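Local coordinates for phosphatidylinositol-specific phospholipase C (Listeria monocytogenes, PDB 2PLC), which is a single-chain bacterial member of the phospholipase C X-domain family, with a fold of the TIM-barrel kind, at residues H25-Y30 against Y51-A56; G84-I89 against N124-Y129. All coordinates share one frame; numbering follows the deposited sequence.

Contact 1 of 2, residues H25-Y30 against Y51-A56; sequences HDTMSY and YQQLEA
The amide nitrogen NE2 of Gln-53 is held twice: it donates to Thr-27 O (3.2 Å) and also to Met-48 O. The contact joins two connecting pieces of this TIM-barrel-type domain, the loop 25-30 that leaves strand 20-24 and the short helix at 51-55. Loop 25-30 folds into a type I beta turn from Asp-26 to Ser-29, closed by Ser-29 N donating to Asp-26 O at 3.0 Å, and the carbonyl of Thr-27 inside this turn takes the glutamine bond. The N-H...O angle there is 160°, and Thr-27 O lies close to the plane of the Gln-53 amide, while NE2 stands some 20° out of the plane of the Thr-27 carbonyl. Gln-53 reaches this far because its chain runs straight beyond CG (chi2 178°). The other end of the amide is fixed too, since OE1 is hydrogen-bonded to Thr-24 OG1, so both of its polar atoms have partners and its rotation is pinned within the buried contact. Thr-27 lays its methyl CG2 against the oxygen end of the amide, 3.3 Å from Gln-53 OE1. Its hydroxyl OG1 turns elsewhere, to Asp-62 N in strand 60-65 and to Thr-24 OG1; the two branches of the threonine thus part, the methyl packing on the amide and the hydroxyl bonding to the strands. Tyr-30 follows the turn, with its ring edge meeting Thr-27 O in plane, CD2 3.3 Å from that oxygen, and the same CD2 lying 4.3 Å from Gln-53 NE2.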
loop_
_atom_site.group_PDB
_atom_site.type_symbol
_atom_site.label_atom_id
_atom_site.label_comp_id
_atom_site.label_asym_id
_atom_site.label_seq_id
_atom_site.Cartn_x
_atom_site.Cartn_y
_atom_site.Cartn_z
ATOM N N HIS A 25 -4.450 -3.196 -3.532
ATOM C CA HIS A 25 -3.756 -3.126 -4.810
ATOM C C HIS A 25 -4.599 -2.232 -5.711
ATOM O O HIS A 25 -5.824 -2.372 -5.749
ATOM C CB HIS A 25 -3.624 -4.528 -5.416
ATOM C CG HIS A 25 -3.250 -4.534 -6.864
ATOM N ND1 HIS A 25 -4.084 -5.029 -7.844
ATOM C CD2 HIS A 25 -2.134 -4.107 -7.500
ATOM C CE1 HIS A 25 -3.497 -4.909 -9.020
ATOM N NE2 HIS A 25 -2.313 -4.353 -8.840
ATOM N N ASP A 26 -3.947 -1.293 -6.397
ATOM C CA ASP A 26 -4.626 -0.355 -7.294
ATOM C C ASP A 26 -5.827 0.273 -6.580
ATOM O O ASP A 26 -6.971 0.218 -7.039
ATOM C CB ASP A 26 -5.061 -1.069 -8.571
ATOM C CG ASP A 26 -5.069 -0.158 -9.775
ATOM O OD1 ASP A 26 -4.948 1.082 -9.636
ATOM O OD2 ASP A 26 -5.191 -0.710 -10.879
ATOM N N THR A 27 -5.516 0.859 -5.434
ATOM C CA THR A 27 -6.453 1.512 -4.542
ATOM C C THR A 27 -7.613 2.295 -5.160
ATOM O O THR A 27 -8.756 2.149 -4.725
ATOM C CB THR A 27 -5.676 2.448 -3.604
ATOM O OG1 THR A 27 -4.635 1.704 -2.947
ATOM C CG2 THR A 27 -6.612 3.078 -2.565
ATOM N N MET A 28 -7.312 3.116 -6.167
ATOM C CA MET A 28 -8.310 3.972 -6.810
ATOM C C MET A 28 -9.196 3.367 -7.889
ATOM O O MET A 28 -10.091 4.044 -8.391
ATOM C CB MET A 28 -7.638 5.220 -7.392
ATOM C CG MET A 28 -6.872 6.049 -6.382
ATOM S SD MET A 28 -7.826 6.383 -4.889
ATOM C CE MET A 28 -8.874 7.756 -5.437
ATOM N N SER A 29 -8.946 2.117 -8.263
ATOM C CA SER A 29 -9.743 1.482 -9.303
ATOM C C SER A 29 -11.086 0.930 -8.821
ATOM O O SER A 29 -11.318 -0.284 -8.823
ATOM C CB SER A 29 -8.938 0.393 -10.006
ATOM O OG SER A 29 -9.625 -0.055 -11.161
ATOM N N TYR A 30 -11.950 1.833 -8.372
ATOM C CA TYR A 30 -13.294 1.481 -7.912
ATOM C C TYR A 30 -14.276 2.408 -8.613
ATOM O O TYR A 30 -15.478 2.370 -8.372
ATOM C CB TYR A 30 -13.432 1.616 -6.392
ATOM C CG TYR A 30 -13.072 2.976 -5.850
ATOM C CD1 TYR A 30 -14.017 4.008 -5.803
ATOM C CD2 TYR A 30 -11.782 3.236 -5.384
ATOM C CE1 TYR A 30 -13.679 5.265 -5.305
ATOM C CE2 TYR A 30 -11.433 4.487 -4.881
ATOM C CZ TYR A 30 -12.381 5.495 -4.842
ATOM O OH TYR A 30 -12.034 6.718 -4.317
ATOM N N TYR A 51 -11.498 6.744 1.088
ATOM C CA TYR A 51 -11.832 7.076 2.458
ATOM C C TYR A 51 -12.422 5.907 3.239
ATOM O O TYR A 51 -12.137 5.740 4.427
ATOM C CB TYR A 51 -12.770 8.276 2.490
ATOM C CG TYR A 51 -12.938 8.796 3.885
ATOM C CD1 TYR A 51 -11.890 9.460 4.527
ATOM C CD2 TYR A 51 -14.106 8.533 4.606
ATOM C CE1 TYR A 51 -11.991 9.844 5.869
ATOM C CE2 TYR A 51 -14.225 8.907 5.948
ATOM C CZ TYR A 51 -13.164 9.561 6.580
ATOM O OH TYR A 51 -13.269 9.909 7.925
ATOM N N GLN A 52 -13.242 5.096 2.577
ATOM C CA GLN A 52 -13.847 3.946 3.237
ATOM C C GLN A 52 -12.790 2.912 3.602
ATOM O O GLN A 52 -12.883 2.265 4.646
ATOM C CB GLN A 52 -14.898 3.302 2.341
ATOM C CG GLN A 52 -16.031 4.214 1.968
ATOM C CD GLN A 52 -17.121 3.485 1.228
ATOM O OE1 GLN A 52 -18.283 3.526 1.624
ATOM N NE2 GLN A 52 -16.752 2.792 0.153
ATOM N N GLN A 53 -11.802 2.749 2.724
ATOM C CA GLN A 53 -10.716 1.795 2.936
ATOM C C GLN A 53 -9.890 2.172 4.163
ATOM O O GLN A 53 -9.527 1.311 4.966
ATOM C CB GLN A 53 -9.810 1.744 1.710
ATOM C CG GLN A 53 -10.459 1.165 0.465
ATOM C CD GLN A 53 -9.527 1.194 -0.728
ATOM O OE1 GLN A 53 -8.318 1.003 -0.585
ATOM N NE2 GLN A 53 -10.079 1.449 -1.913
ATOM N N LEU A 54 -9.617 3.464 4.315
ATOM C CA LEU A 54 -8.847 3.945 5.457
ATOM C C LEU A 54 -9.610 3.678 6.750
ATOM O O LEU A 54 -9.044 3.159 7.707
ATOM C CB LEU A 54 -8.526 5.434 5.304
ATOM C CG LEU A 54 -7.636 5.807 4.110
ATOM C CD1 LEU A 54 -7.363 7.306 4.105
ATOM C CD2 LEU A 54 -6.332 5.028 4.166
ATOM N N GLU A 55 -10.899 4.002 6.767
ATOM C CA GLU A 55 -11.722 3.762 7.951
ATOM C C GLU A 55 -11.884 2.268 8.243
ATOM O O GLU A 55 -12.166 1.884 9.375
ATOM C CB GLU A 55 -13.105 4.401 7.805
ATOM C CG GLU A 55 -13.107 5.915 7.852
ATOM C CD GLU A 55 -14.415 6.480 8.395
ATOM O OE1 GLU A 55 -15.498 5.933 8.068
ATOM O OE2 GLU A 55 -14.353 7.472 9.160
ATOM N N ALA A 56 -11.719 1.437 7.213
ATOM C CA ALA A 56 -11.827 -0.011 7.358
ATOM C C ALA A 56 -10.534 -0.627 7.905
ATOM O O ALA A 56 -10.493 -1.816 8.230
ATOM C CB ALA A 56 -12.193 -0.649 6.025
#

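Contact 2 of 2, residues G84-I89 against N124-Y129; sequences GVLETI and NIYKDY
On the outside of the TIM-barrel-type domain, the turn that follows helix 114-125 packs on the early turns of helix 82-95 through Tyr-126. The tyrosine ring slants across the Leu-86 side chain: its CE2 rests 3.8 Å from Leu-86 CB, and CD2 lies 3.9 Å from Leu-86 CD1. CG of Tyr-126 is anti to its own carbonyl carbon (chi1 -63°), which sends the ring out to the helix and carries the hydroxyl past Leu-86 to Glu-87, where OH lies 4.0 Å from CB. No direct hydrogen bond crosses between the segments. Instead one water sits in the plane of the ring, 2.6 Å from Tyr-126 OH, and donates to Glu-87 OE2 at 3.0 Å, so the apolar touch at Leu-86 is flanked by a water-bridged polar one at Glu-87, which is exposed. Ile-125 CG2 lies over one face of the same ring, toward its border. Behind the tyrosine the chain makes a short 3-10 turn, in which Tyr-129 N donates to Tyr-126 O at 2.8 Å. Around this contact, Leu-86 also packs on Leu-122 and Ile-123 of helix 114-125, Tyr-126 and Tyr-129 both touch Thr-90 of helix 82-95, and Val-85 and Ile-89 turn to strand 60-65.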
loop_
_atom_site.group_PDB
_atom_site.type_symbol
_atom_site.label_atom_id
_atom_site.label_comp_id
_atom_site.label_asym_id
_atom_site.label_seq_id
_atom_site.Cartn_x
_atom_site.Cartn_y
_atom_site.Cartn_z
ATOM N N GLY A 84 -6.745 15.375 -4.952
ATOM C CA GLY A 84 -7.912 14.845 -4.269
ATOM C C GLY A 84 -7.501 13.750 -3.307
ATOM O O GLY A 84 -7.958 13.704 -2.160
ATOM N N VAL A 85 -6.621 12.871 -3.779
ATOM C CA VAL A 85 -6.111 11.764 -2.973
ATOM C C VAL A 85 -5.365 12.303 -1.747
ATOM O O VAL A 85 -5.631 11.881 -0.620
ATOM C CB VAL A 85 -5.167 10.859 -3.809
ATOM C CG1 VAL A 85 -4.521 9.805 -2.931
ATOM C CG2 VAL A 85 -5.947 10.189 -4.921
ATOM N N LEU A 86 -4.453 13.249 -1.967
ATOM C CA LEU A 86 -3.682 13.841 -0.878
ATOM C C LEU A 86 -4.560 14.524 0.156
ATOM O O LEU A 86 -4.298 14.414 1.355
ATOM C CB LEU A 86 -2.639 14.825 -1.414
ATOM C CG LEU A 86 -1.518 14.177 -2.226
ATOM C CD1 LEU A 86 -0.507 15.222 -2.667
ATOM C CD2 LEU A 86 -0.842 13.094 -1.397
ATOM N N GLU A 87 -5.618 15.199 -0.291
ATOM C CA GLU A 87 -6.507 15.876 0.649
ATOM C C GLU A 87 -7.274 14.868 1.490
ATOM O O GLU A 87 -7.516 15.089 2.678
ATOM C CB GLU A 87 -7.482 16.808 -0.063
ATOM C CG GLU A 87 -8.548 17.339 0.877
ATOM C CD GLU A 87 -9.226 18.572 0.369
ATOM O OE1 GLU A 87 -10.157 18.445 -0.452
ATOM O OE2 GLU A 87 -8.830 19.672 0.807
ATOM N N THR A 88 -7.649 13.757 0.872
ATOM C CA THR A 88 -8.369 12.709 1.572
ATOM C C THR A 88 -7.469 12.071 2.624
ATOM O O THR A 88 -7.861 11.954 3.782
ATOM C CB THR A 88 -8.870 11.626 0.595
ATOM O OG1 THR A 88 -9.760 12.215 -0.364
ATOM C CG2 THR A 88 -9.606 10.523 1.351
ATOM N N ILE A 89 -6.261 11.674 2.221
ATOM C CA ILE A 89 -5.302 11.041 3.132
ATOM C C ILE A 89 -5.007 11.968 4.306
ATOM O O ILE A 89 -5.029 11.563 5.469
ATOM C CB ILE A 89 -3.952 10.763 2.446
ATOM C CG1 ILE A 89 -4.144 10.005 1.136
ATOM C CG2 ILE A 89 -3.051 9.990 3.386
ATOM C CD1 ILE A 89 -4.937 8.748 1.281
ATOM N N ASN A 124 5.037 19.115 -1.660
ATOM C CA ASN A 124 5.556 20.187 -0.812
ATOM C C ASN A 124 4.467 20.931 -0.038
ATOM O O ASN A 124 4.719 21.475 1.038
ATOM C CB ASN A 124 6.369 21.170 -1.653
ATOM C CG ASN A 124 7.164 22.134 -0.808
ATOM O OD1 ASN A 124 7.854 21.735 0.134
ATOM N ND2 ASN A 124 7.070 23.416 -1.134
ATOM N N ILE A 125 3.263 20.962 -0.596
ATOM C CA ILE A 125 2.127 21.618 0.044
ATOM C C ILE A 125 1.711 20.853 1.301
ATOM O O ILE A 125 1.240 21.439 2.277
ATOM C CB ILE A 125 0.922 21.697 -0.937
ATOM C CG1 ILE A 125 1.273 22.607 -2.107
ATOM C CG2 ILE A 125 -0.323 22.196 -0.245
ATOM C CD1 ILE A 125 1.914 23.914 -1.681
ATOM N N TYR A 126 1.910 19.539 1.270
ATOM C CA TYR A 126 1.542 18.669 2.381
ATOM C C TYR A 126 2.750 18.065 3.086
ATOM O O TYR A 126 2.627 17.031 3.740
ATOM C CB TYR A 126 0.644 17.542 1.867
ATOM C CG TYR A 126 -0.671 18.019 1.298
ATOM C CD1 TYR A 126 -1.723 18.375 2.141
ATOM C CD2 TYR A 126 -0.871 18.099 -0.078
ATOM C CE1 TYR A 126 -2.943 18.795 1.630
ATOM C CE2 TYR A 126 -2.090 18.520 -0.601
ATOM C CZ TYR A 126 -3.119 18.863 0.262
ATOM O OH TYR A 126 -4.338 19.251 -0.233
ATOM N N LYS A 127 3.897 18.734 3.000
ATOM C CA LYS A 127 5.130 18.239 3.611
ATOM C C LYS A 127 5.057 17.903 5.105
ATOM O O LYS A 127 5.781 17.025 5.579
ATOM C CB LYS A 127 6.297 19.186 3.325
ATOM C CG LYS A 127 6.151 20.574 3.905
ATOM C CD LYS A 127 7.331 21.440 3.494
ATOM C CE LYS A 127 7.294 22.782 4.200
ATOM N NZ LYS A 127 7.369 22.628 5.683
ATOM N N ASP A 128 4.169 18.565 5.841
ATOM C CA ASP A 128 4.029 18.288 7.269
ATOM C C ASP A 128 3.400 16.922 7.528
ATOM O O ASP A 128 3.396 16.441 8.664
ATOM C CB ASP A 128 3.209 19.382 7.963
ATOM C CG ASP A 128 3.961 20.698 8.079
ATOM O OD1 ASP A 128 5.204 20.677 8.219
ATOM O OD2 ASP A 128 3.304 21.758 8.039
ATOM N N TYR A 129 2.865 16.304 6.475
ATOM C CA TYR A 129 2.233 14.991 6.586
ATOM C C TYR A 129 3.095 13.887 5.985
ATOM O O TYR A 129 2.656 12.743 5.868
ATOM C CB TYR A 129 0.852 14.992 5.931
ATOM C CG TYR A 129 -0.169 15.832 6.664
ATOM C CD1 TYR A 129 -0.900 15.300 7.724
ATOM C CD2 TYR A 129 -0.403 17.159 6.297
ATOM C CE1 TYR A 129 -1.843 16.067 8.405
ATOM C CE2 TYR A 129 -1.344 17.937 6.971
ATOM C CZ TYR A 129 -2.062 17.381 8.023
ATOM O OH TYR A 129 -3.014 18.133 8.675
HETATM O O HOH W 1 -5.954 19.746 1.780
#

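In the fold
Contacts 1 and 2 follow one another along the chain and lie side by side in space, their centres about 16 Å apart. Helix 82-95 touches both: Leu-86 and Glu-87 take part in contact 2, whereas Val-85, Thr-88 and Ile-89 meet residues of contact 1. Met-28 CE is 3.8 Å from Val-85 CG2, Leu-54 CD1 is 4.0 Å from Ile-89 CD1, and Tyr-51 CB is 4.0 Å from Thr-88 CG2, so both 25-30 and 51-56 lean on this helix. Contact 1, with its buried side-chain-to-backbone hydrogen bond, is centred about 10 Å from the centre of the chain; contact 2, partly buried and with a water bridge to the exposed Glu-87, lies about 16 Å out.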